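Local coordinates for protein ribosomal RNA small subunit methyltransferase E (Bacillus subtilis, PDB 1VHK) that probably methylates the N3 position of a specific uridine in 16S ribosomal RNA, using S-adenosyl-L-methionine as methyl donor and acting on the assembled 30S subunit, at residues 8-11 and 12-16. Sequence-based numbering, arbitrary orientation.
Sequences IELT and KQQIE
Thr11 and Gln14 illustrate how the third residue of a helix can reach back to bond the N-cap amide. The Gln14 chain runs out straight beyond CG and passes Thr11 at a slant, so that its OE1 accepts the Thr11 amide N at 3.2 Å, the donor tilted 27° from the carbonyl plane. CG of Gln14 lies beside its own backbone N (chi1 -68°), which turns the amide back against the preceding loop. In the backbone, Thr11 O receives Ile15 N at 3.1 Å and, more weakly, Gln14 N. Asp49 OD2, from outside the turn, takes the backbone N of Lys12.

Apolar contacts bridge the same turn. Ile15 sets CG1 against Leu10 CB at 3.6 Å, while its CD1 reaches Ile8 CG2 at 4.2 Å; Val69 of strand 64-72 also touches Ile15. With CG1 and CD1 gone, as with an alanine here, Leu10 and Ile8 would probably lose this partner and a gap is likely to open toward strand 64-72.

The arrangement is half of a capping box, the Gln14-to-Thr11 bond without its reciprocal, joined to a Leu10-Ile15 hydrophobic staple; together they mark the first turn of helix 12-16 beside the mixed sheet of the N-terminal, probably PUA-like, domain.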
loop_
_atom_site.group_PDB
_atom_site.type_symbol
_atom_site.label_atom_id
_atom_site.label_comp_id
_atom_site.label_asym_id
_atom_site.label_seq_id
_atom_site.Cartn_x
_atom_site.Cartn_y
_atom_site.Cartn_z
ATOM N N ILE A 8 0.461 20.641 13.283
ATOM C CA ILE A 8 0.734 21.893 13.967
ATOM C C ILE A 8 2.219 22.162 14.139
ATOM O O ILE A 8 3.012 21.280 14.471
ATOM C CB ILE A 8 0.072 21.799 15.373
ATOM C CG1 ILE A 8 -1.384 21.371 15.229
ATOM C CG2 ILE A 8 0.202 23.084 16.136
ATOM C CD1 ILE A 8 -2.217 22.205 14.300
ATOM N N GLU A 9 2.637 23.421 13.988
ATOM C CA GLU A 9 4.038 23.800 14.123
ATOM C C GLU A 9 4.381 24.236 15.546
ATOM O O GLU A 9 5.061 25.236 15.771
ATOM C CB GLU A 9 4.389 24.907 13.138
ATOM C CG GLU A 9 3.895 24.718 11.725
ATOM C CD GLU A 9 4.830 23.897 10.864
ATOM O OE1 GLU A 9 5.029 24.235 9.670
ATOM O OE2 GLU A 9 5.378 22.890 11.375
ATOM N N LEU A 10 3.908 23.482 16.511
ATOM C CA LEU A 10 4.152 23.642 17.924
ATOM C C LEU A 10 4.563 22.274 18.487
ATOM O O LEU A 10 4.335 21.280 17.781
ATOM C CB LEU A 10 2.914 24.155 18.630
ATOM C CG LEU A 10 2.671 25.664 18.668
ATOM C CD1 LEU A 10 3.992 26.427 18.700
ATOM C CD2 LEU A 10 1.785 26.141 17.539
ATOM N N THR A 11 5.221 22.238 19.613
ATOM C CA THR A 11 5.671 20.969 20.225
ATOM C C THR A 11 4.616 20.551 21.215
ATOM O O THR A 11 3.811 21.443 21.554
ATOM C CB THR A 11 7.013 21.213 20.942
ATOM O OG1 THR A 11 8.013 21.526 19.957
ATOM C CG2 THR A 11 7.449 19.985 21.722
ATOM N N LYS A 12 4.544 19.317 21.710
ATOM C CA LYS A 12 3.504 19.071 22.718
ATOM C C LYS A 12 3.655 20.055 23.882
ATOM O O LYS A 12 2.687 20.732 24.248
ATOM C CB LYS A 12 3.435 17.649 23.231
ATOM C CG LYS A 12 2.389 17.495 24.357
ATOM C CD LYS A 12 2.452 16.093 24.936
ATOM C CE LYS A 12 1.708 16.027 26.266
ATOM N NZ LYS A 12 1.724 14.632 26.780
ATOM N N GLN A 13 4.859 20.187 24.437
ATOM C CA GLN A 13 5.059 21.094 25.561
ATOM C C GLN A 13 4.731 22.534 25.285
ATOM O O GLN A 13 4.218 23.226 26.192
ATOM C CB GLN A 13 6.441 20.886 26.193
ATOM C CG GLN A 13 6.535 19.458 26.783
ATOM C CD GLN A 13 7.692 19.302 27.737
ATOM O OE1 GLN A 13 8.745 19.911 27.542
ATOM N NE2 GLN A 13 7.512 18.486 28.772
ATOM N N GLN A 14 4.864 23.024 24.052
ATOM C CA GLN A 14 4.460 24.379 23.709
ATOM C C GLN A 14 2.936 24.500 23.684
ATOM O O GLN A 14 2.411 25.575 23.941
ATOM C CB GLN A 14 5.022 24.855 22.376
ATOM C CG GLN A 14 6.506 25.074 22.307
ATOM C CD GLN A 14 7.026 25.495 20.953
ATOM O OE1 GLN A 14 6.536 25.108 19.892
ATOM N NE2 GLN A 14 8.071 26.324 20.962
ATOM N N ILE A 15 2.217 23.446 23.329
ATOM C CA ILE A 15 0.755 23.489 23.310
ATOM C C ILE A 15 0.187 23.367 24.714
ATOM O O ILE A 15 -0.901 23.860 25.005
ATOM C CB ILE A 15 0.182 22.373 22.415
ATOM C CG1 ILE A 15 0.733 22.529 20.997
ATOM C CG2 ILE A 15 -1.331 22.371 22.428
ATOM C CD1 ILE A 15 0.389 21.425 20.037
ATOM N N GLU A 16 0.921 22.701 25.598
ATOM C CA GLU A 16 0.525 22.536 26.989
ATOM C C GLU A 16 0.725 23.859 27.737
ATOM O O GLU A 16 0.019 24.191 28.679
ATOM C CB GLU A 16 1.354 21.433 27.651
ATOM C CG GLU A 16 1.055 20.037 27.142
ATOM C CD GLU A 16 0.904 19.023 28.260
ATOM O OE1 GLU A 16 -0.249 18.777 28.683
ATOM O OE2 GLU A 16 1.941 18.480 28.698
#